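Local coordinates for Alpha/beta hydrolase fold protein (Nakamurella multipartita, PDB 4Y7D), which probably acts as a hydrolase of the alpha/beta hydrolase fold, on a substrate that is not established, at residues V271-G276 / W282-S287; G45-L50 / G214-G219; V133-H138 / S258-A263. One frame throughout, in Å; residues are numbered along the deposited sequence. Where two conformers were deposited one is given.

Interaction 1 of 3, residues V271-G276 / W282-S287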
# COMPACT_ATOMS: atom_id res chain seq x y z
N VAL A 271 5.25 -12.74 8.75
CA VAL A 271 4.09 -12.93 9.61
C VAL A 271 2.86 -13.27 8.75
O VAL A 271 2.44 -12.48 7.88
CB VAL A 271 3.85 -11.66 10.46
CG1 VAL A 271 2.53 -11.72 11.18
CG2 VAL A 271 5.00 -11.45 11.43
N HIS A 272 2.27 -14.42 9.02
CA HIS A 272 1.04 -14.86 8.41
C HIS A 272 -0.17 -14.52 9.30
O HIS A 272 -0.13 -14.73 10.52
CB HIS A 272 1.06 -16.38 8.21
CG HIS A 272 2.19 -16.86 7.38
ND1 HIS A 272 2.22 -16.75 6.00
CD2 HIS A 272 3.35 -17.46 7.74
CE1 HIS A 272 3.34 -17.27 5.55
NE2 HIS A 272 4.05 -17.70 6.59
N LEU A 273 -1.26 -14.07 8.69
CA LEU A 273 -2.49 -13.83 9.38
C LEU A 273 -3.48 -14.83 8.76
O LEU A 273 -3.85 -14.72 7.58
CB LEU A 273 -2.91 -12.37 9.18
CG LEU A 273 -2.10 -11.36 10.02
CD1 LEU A 273 -2.32 -9.97 9.52
CD2 LEU A 273 -2.43 -11.47 11.51
N ASP A 274 -3.82 -15.84 9.54
CA ASP A 274 -4.65 -16.94 9.12
C ASP A 274 -6.04 -16.42 8.73
O ASP A 274 -6.69 -15.73 9.50
CB ASP A 274 -4.79 -17.96 10.23
CG ASP A 274 -3.59 -18.90 10.38
OD1 ASP A 274 -2.78 -19.01 9.44
OD2 ASP A 274 -3.57 -19.60 11.44
N ALA A 275 -6.50 -16.78 7.55
CA ALA A 275 -7.80 -16.35 7.03
C ALA A 275 -7.81 -14.84 6.80
O ALA A 275 -8.85 -14.20 6.76
CB ALA A 275 -8.95 -16.82 7.93
N GLY A 276 -6.64 -14.26 6.58
CA GLY A 276 -6.56 -12.83 6.28
C GLY A 276 -6.77 -12.55 4.80
O GLY A 276 -6.23 -13.24 3.95
N TRP A 282 -4.54 -4.39 8.55
CA TRP A 282 -5.38 -3.40 9.20
C TRP A 282 -6.66 -3.92 9.78
O TRP A 282 -7.14 -3.34 10.77
CB TRP A 282 -5.70 -2.22 8.27
CG TRP A 282 -4.47 -1.41 7.90
CD1 TRP A 282 -3.96 -0.30 8.56
CD2 TRP A 282 -3.58 -1.65 6.80
NE1 TRP A 282 -2.84 0.16 7.92
CE2 TRP A 282 -2.58 -0.64 6.84
CE3 TRP A 282 -3.55 -2.60 5.76
CZ2 TRP A 282 -1.55 -0.60 5.94
CZ3 TRP A 282 -2.52 -2.54 4.85
CH2 TRP A 282 -1.54 -1.53 4.94
N VAL A 283 -7.25 -4.96 9.21
CA VAL A 283 -8.59 -5.37 9.63
C VAL A 283 -8.72 -6.78 10.24
O VAL A 283 -9.79 -7.13 10.73
CB VAL A 283 -9.63 -5.18 8.50
CG1 VAL A 283 -9.54 -3.76 7.95
CG2 VAL A 283 -9.51 -6.25 7.41
N HIS A 284 -7.66 -7.58 10.23
CA HIS A 284 -7.74 -8.97 10.74
C HIS A 284 -7.83 -8.89 12.26
O HIS A 284 -7.23 -7.99 12.88
CB HIS A 284 -6.51 -9.74 10.27
CG HIS A 284 -6.50 -11.19 10.64
ND1 HIS A 284 -6.19 -11.62 11.91
CD2 HIS A 284 -6.80 -12.30 9.93
CE1 HIS A 284 -6.28 -12.93 11.97
NE2 HIS A 284 -6.64 -13.37 10.78
N PRO A 285 -8.56 -9.82 12.90
CA PRO A 285 -8.74 -9.70 14.36
C PRO A 285 -7.48 -9.82 15.19
O PRO A 285 -7.47 -9.39 16.29
CB PRO A 285 -9.70 -10.85 14.70
CG PRO A 285 -9.64 -11.77 13.51
CD PRO A 285 -9.43 -10.86 12.34
N ASP A 286 -6.43 -10.43 14.65
CA ASP A 286 -5.13 -10.57 15.33
C ASP A 286 -4.05 -9.64 14.78
O ASP A 286 -2.83 -9.89 15.01
CB ASP A 286 -4.67 -12.03 15.20
CG ASP A 286 -5.72 -13.01 15.73
OD1 ASP A 286 -6.43 -12.68 16.68
OD2 ASP A 286 -5.87 -14.07 15.15
N SER A 287 -4.47 -8.59 14.06
CA SER A 287 -3.53 -7.67 13.41
C SER A 287 -2.95 -6.60 14.32
O SER A 287 -1.92 -6.02 13.99
CB SER A 287 -4.15 -6.98 12.19
OG SER A 287 -5.28 -6.21 12.52
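The turn leaving edge strand 269-273 of the alpha/beta hydrolase sheet is met by the end of the short helix 280-283, where His-284 reaches Leu-273 and Asp-274. The loop between the two segments usually carries this family's catalytic histidine; His-284 lies beyond it, with a structural part here. His-284 NE2 donates to the backbone O of Asp-274 at 2.7 Å with an N-H...O angle of 155°, the oxygen close to the ring plane. His-284 ND1 accepts from Asp-286 N at 3.0 Å, so both nitrogens are used and the ring's rotation is fixed. Leu-273 CB sits over one face, 4.0 Å from the ring centroid, as a CH-pi contact, while Pro-285 CD lies over the opposite one. With CG anti to the backbone N (chi1 -176°), the imidazole extends toward the strand end. Were it cut back to an alanine, Asp-274 O and Asp-286 N would probably lose their ring partners and a gap would open beneath Leu-273. His-284 O accepts from Ser-287 N, closing a type I turn, and from Ser-287 OG at 2.7 Å. Arg-189 of helix 183-194 packs on His-284, and Leu-273 also touches Val-245 of strand 242-247 and Val-290 of helix 288-299.

Interaction 2 of 3, residues G45-L50 / G214-G219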
# COMPACT_ATOMS: atom_id res chain seq x y z
N GLY A 45 -3.43 6.48 -3.99
CA GLY A 45 -3.14 7.88 -3.92
C GLY A 45 -3.01 8.26 -2.48
O GLY A 45 -3.06 7.41 -1.61
N HIS A 46 -2.91 9.55 -2.21
CA HIS A 46 -2.65 9.95 -0.82
C HIS A 46 -3.81 9.64 0.12
O HIS A 46 -3.64 9.59 1.32
CB HIS A 46 -2.25 11.44 -0.77
CG HIS A 46 -3.35 12.36 -1.20
ND1 HIS A 46 -3.40 12.92 -2.45
CD2 HIS A 46 -4.47 12.79 -0.56
CE1 HIS A 46 -4.50 13.64 -2.58
NE2 HIS A 46 -5.17 13.58 -1.43
N ASP A 47 -5.02 9.49 -0.40
CA ASP A 47 -6.14 9.07 0.44
C ASP A 47 -5.94 7.67 1.02
O ASP A 47 -6.08 7.47 2.22
CB ASP A 47 -7.48 9.20 -0.27
CG ASP A 47 -7.55 8.43 -1.63
OD1 ASP A 47 -6.54 8.06 -2.31
OD2 ASP A 47 -8.72 8.20 -2.03
N ALA A 48 -5.58 6.73 0.14
CA ALA A 48 -5.23 5.37 0.58
C ALA A 48 -4.05 5.41 1.50
O ALA A 48 -4.03 4.74 2.52
CB ALA A 48 -4.92 4.48 -0.62
N GLY A 49 -3.02 6.14 1.11
CA GLY A 49 -1.82 6.24 1.93
C GLY A 49 -2.09 6.78 3.33
O GLY A 49 -1.53 6.28 4.30
N LEU A 50 -2.92 7.80 3.45
CA LEU A 50 -3.21 8.32 4.77
C LEU A 50 -3.95 7.31 5.62
O LEU A 50 -3.76 7.27 6.86
CB LEU A 50 -4.05 9.61 4.65
CG LEU A 50 -3.28 10.86 4.26
CD1 LEU A 50 -4.19 12.01 3.82
CD2 LEU A 50 -2.41 11.34 5.44
N GLY A 214 -10.52 8.18 -13.89
CA GLY A 214 -10.25 9.61 -13.71
C GLY A 214 -8.80 9.85 -13.32
O GLY A 214 -7.89 9.43 -14.05
N PRO A 215 -8.58 10.47 -12.17
CA PRO A 215 -7.18 10.86 -11.84
C PRO A 215 -6.29 9.76 -11.33
O PRO A 215 -5.12 10.01 -11.03
CB PRO A 215 -7.37 11.93 -10.77
CG PRO A 215 -8.62 11.49 -10.06
CD PRO A 215 -9.53 10.94 -11.14
N ARG A 216 -6.83 8.56 -11.21
CA ARG A 216 -6.04 7.40 -10.92
C ARG A 216 -5.72 6.55 -12.16
O ARG A 216 -4.96 5.61 -12.06
CB ARG A 216 -6.70 6.55 -9.84
CG ARG A 216 -6.97 7.26 -8.51
CD ARG A 216 -7.50 6.30 -7.49
NE ARG A 216 -8.53 6.85 -6.58
CZ ARG A 216 -8.31 7.18 -5.32
NH1 ARG A 216 -9.29 7.64 -4.58
NH2 ARG A 216 -7.10 7.10 -4.80
N LYS A 217 -6.26 6.89 -13.32
CA LYS A 217 -6.09 6.05 -14.48
C LYS A 217 -4.65 5.93 -15.03
O LYS A 217 -4.16 4.82 -15.33
CB LYS A 217 -7.03 6.49 -15.59
CG LYS A 217 -6.93 5.64 -16.82
CD LYS A 217 -8.01 5.99 -17.83
CE LYS A 217 -7.59 5.62 -19.25
NZ LYS A 217 -7.31 4.17 -19.47
N ALA A 218 -3.95 7.06 -15.15
CA ALA A 218 -2.60 7.05 -15.73
C ALA A 218 -1.66 6.17 -14.96
O ALA A 218 -0.90 5.37 -15.53
CB ALA A 218 -2.03 8.46 -15.85
N GLY A 219 -1.72 6.31 -13.64
CA GLY A 219 -0.82 5.58 -12.76
C GLY A 219 -1.19 4.11 -12.69
O GLY A 219 -0.31 3.25 -12.61
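Arg-216 grips Asp-47 end-on, through NH1 and NH2, in a bidentate salt bridge, a case in which both carboxylate oxygens and both terminal guanidinium nitrogens have partners. NH1 of Arg-216 donates to OD2 of Asp-47 at 2.7 Å with an angle of 174° at the hydrogen, and NH2 reaches OD1 of Asp-47, also at 2.7 Å and nearly as straight. The two planes lie only 17° apart, and both oxygens are approached on their syn sides. OD1 has a further donor, the backbone N of Ala-48 at 2.9 Å, but that bond is weak. With CG between the backbone N and the carbonyl carbon (chi1 56°), the carboxylate is held near its own backbone, within weak bonding distance of Ala-48 N. On the arginine side, NH2 is shared, since it also bonds to Gly-44 O; NH2 thus has two acceptors, and three oxygens in all hold the guanidinium end.

In fold terms the bridge ties the start of helix 46-58, just after the loop leaving strand 35-39, to the turn before helix 217-227. That turn belongs to the long insertion between strands 124-130 and 242-247, where related hydrolases carry their cap. Ser-209 of helix 197-209 and Phe-72 pack against both charged side chains.

At the helix start, Gly-45 occupies the N-cap position, and its O accepts from Gly-49 N at 3.0 Å. His-46 N is taken by Asp-67 OD1. The carboxylate of Asp-47, placed at the helix N-terminus, is likely to be stabilised by the helix dipole as well as by the arginine. Lys-217 N bonds to Gly-214 O at 3.1 Å, while Lys-217 NZ pairs with Asp-221.

Interaction 3 of 3, residues V133-H138 / S258-A263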
# COMPACT_ATOMS: atom_id res chain seq x y z
N VAL A 133 3.65 -6.74 -4.09
CA VAL A 133 4.16 -7.30 -5.30
C VAL A 133 5.71 -7.27 -5.30
O VAL A 133 6.32 -6.22 -5.28
CB VAL A 133 3.60 -6.57 -6.54
CG1 VAL A 133 4.24 -7.08 -7.82
CG2 VAL A 133 2.08 -6.74 -6.63
N SER A 134 6.29 -8.45 -5.41
CA SER A 134 7.74 -8.67 -5.20
C SER A 134 8.42 -9.26 -6.42
O SER A 134 9.67 -9.45 -6.42
CB SER A 134 7.95 -9.57 -3.98
OG SER A 134 7.30 -10.83 -4.17
N HIS A 135 7.64 -9.54 -7.48
CA HIS A 135 8.18 -10.04 -8.72
C HIS A 135 7.14 -9.83 -9.79
O HIS A 135 6.14 -9.18 -9.53
CB HIS A 135 8.67 -11.51 -8.62
CG HIS A 135 7.60 -12.54 -8.33
ND1 HIS A 135 6.59 -12.85 -9.21
CD2 HIS A 135 7.44 -13.37 -7.26
CE1 HIS A 135 5.84 -13.82 -8.69
NE2 HIS A 135 6.32 -14.13 -7.50
N ARG A 136 7.42 -10.22 -11.03
CA ARG A 136 6.50 -10.00 -12.12
C ARG A 136 5.07 -10.42 -11.73
O ARG A 136 4.85 -11.48 -11.15
CB ARG A 136 6.91 -10.74 -13.38
CG ARG A 136 6.06 -10.41 -14.60
CD ARG A 136 6.65 -11.01 -15.89
NE ARG A 136 7.90 -10.34 -16.26
CZ ARG A 136 8.45 -10.45 -17.49
NH1 ARG A 136 7.90 -11.21 -18.42
NH2 ARG A 136 9.57 -9.78 -17.80
N TYR A 137 4.11 -9.59 -12.13
CA TYR A 137 2.71 -9.78 -11.77
C TYR A 137 1.84 -9.43 -12.92
O TYR A 137 2.07 -8.41 -13.58
CB TYR A 137 2.32 -8.93 -10.57
CG TYR A 137 0.81 -8.74 -10.43
CD1 TYR A 137 0.04 -9.61 -9.67
CD2 TYR A 137 0.17 -7.68 -11.07
CE1 TYR A 137 -1.35 -9.44 -9.54
CE2 TYR A 137 -1.21 -7.50 -10.96
CZ TYR A 137 -1.96 -8.36 -10.19
OH TYR A 137 -3.32 -8.16 -10.10
N HIS A 138 0.85 -10.29 -13.19
CA HIS A 138 -0.15 -10.04 -14.26
C HIS A 138 -1.56 -9.85 -13.70
O HIS A 138 -2.07 -10.67 -12.93
CB HIS A 138 -0.14 -11.21 -15.20
CG HIS A 138 1.13 -11.30 -15.97
ND1 HIS A 138 1.42 -10.45 -17.01
CD2 HIS A 138 2.20 -12.11 -15.82
CE1 HIS A 138 2.60 -10.77 -17.51
NE2 HIS A 138 3.10 -11.76 -16.78
N SER A 258 4.82 -12.90 -0.82
CA SER A 258 5.45 -12.61 0.48
C SER A 258 6.48 -13.68 0.94
O SER A 258 7.48 -13.34 1.58
CB SER A 258 4.39 -12.44 1.53
OG SER A 258 3.60 -11.25 1.33
N ARG A 259 6.20 -14.95 0.68
CA ARG A 259 7.15 -16.02 1.00
C ARG A 259 8.41 -15.85 0.19
O ARG A 259 9.49 -16.00 0.71
CB ARG A 259 6.56 -17.43 0.76
CG ARG A 259 5.74 -17.94 1.92
CD ARG A 259 5.43 -19.46 1.81
NE ARG A 259 4.46 -19.61 0.72
CZ ARG A 259 3.13 -19.42 0.81
NH1 ARG A 259 2.54 -19.15 1.99
NH2 ARG A 259 2.39 -19.52 -0.30
N PHE A 260 8.27 -15.49 -1.09
CA PHE A 260 9.39 -15.20 -1.94
C PHE A 260 10.21 -14.05 -1.36
O PHE A 260 11.42 -14.13 -1.32
CB PHE A 260 8.94 -14.84 -3.37
CG PHE A 260 10.03 -14.37 -4.28
CD1 PHE A 260 10.94 -15.26 -4.80
CD2 PHE A 260 10.13 -13.05 -4.66
CE1 PHE A 260 11.94 -14.82 -5.63
CE2 PHE A 260 11.12 -12.61 -5.51
CZ PHE A 260 12.02 -13.52 -6.01
N ALA A 261 9.54 -12.96 -1.02
CA ALA A 261 10.21 -11.76 -0.53
C ALA A 261 10.99 -12.08 0.74
O ALA A 261 12.16 -11.71 0.82
CB ALA A 261 9.21 -10.63 -0.31
N ALA A 262 10.37 -12.81 1.68
CA ALA A 262 11.04 -13.15 2.91
C ALA A 262 12.26 -14.05 2.67
O ALA A 262 13.29 -13.90 3.35
CB ALA A 262 10.09 -13.76 3.91
N ALA A 263 12.18 -14.92 1.65
CA ALA A 263 13.27 -15.82 1.32
C ALA A 263 14.42 -15.07 0.71
O ALA A 263 15.55 -15.51 0.79
CB ALA A 263 12.77 -16.93 0.39
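Phe-260, Ser-134 and His-135 join the loop after strand 124-130 of the alpha/beta hydrolase sheet to helix 255-264, the helix of the beta-alpha-beta crossover between strands 242-247 and 269-273. Phe-260 CG stands opposite the backbone N (chi1 173°), which sends the ring out from the helix toward the loop. His-135 turns its edge to the face of this ring in a T-shaped pair: the centroids are 5.3 Å apart, the planes stand at 84°, and His-135 CD2 comes within 3.8 Å of Phe-260 CD2. The imidazole is held by polar bonds besides. ND1 donates to Arg-136 O at 2.9 Å, and NE2 bonds to Glu-256 OE1, a setting that would probably favour a positively charged ring. A second aromatic, Phe-257, stacks on the same imidazole.

Ser-134 touches the phenyl rim at two places. Its OG, which has its hydrogen bond with Phe-257 O, lies 3.6 Å from Phe-260 CD2, and its backbone O sits near the ring plane, 3.6 Å from Phe-260 CE2. Tyr-114 of helix 110-119 packs on both Ser-134 and Ala-261, which meet each other at Ser-134 CB to Ala-261 CB, 4.0 Å.

Overall arrangement
The three contacts show how chemistry follows place in one fold. Interaction 2 is the buried one, and relies on a paired charge; interactions 1 and 3 are only partly buried and use a histidine ring, in one case beneath an aliphatic side chain and tied to a backbone carbonyl, in the other edge-on to a phenyl. No helix or strand is shared, but interactions 3 and 1 hold to the 269-273 end of the sheet through consecutive elements, Arg-259 NH1 packing 4.1 Å from His-272 CE1. Interaction 2, across the chain's centre from both, joins helix 46-58 to the insertion before strand 242-247, its centre about 25 Å from that of interaction 1.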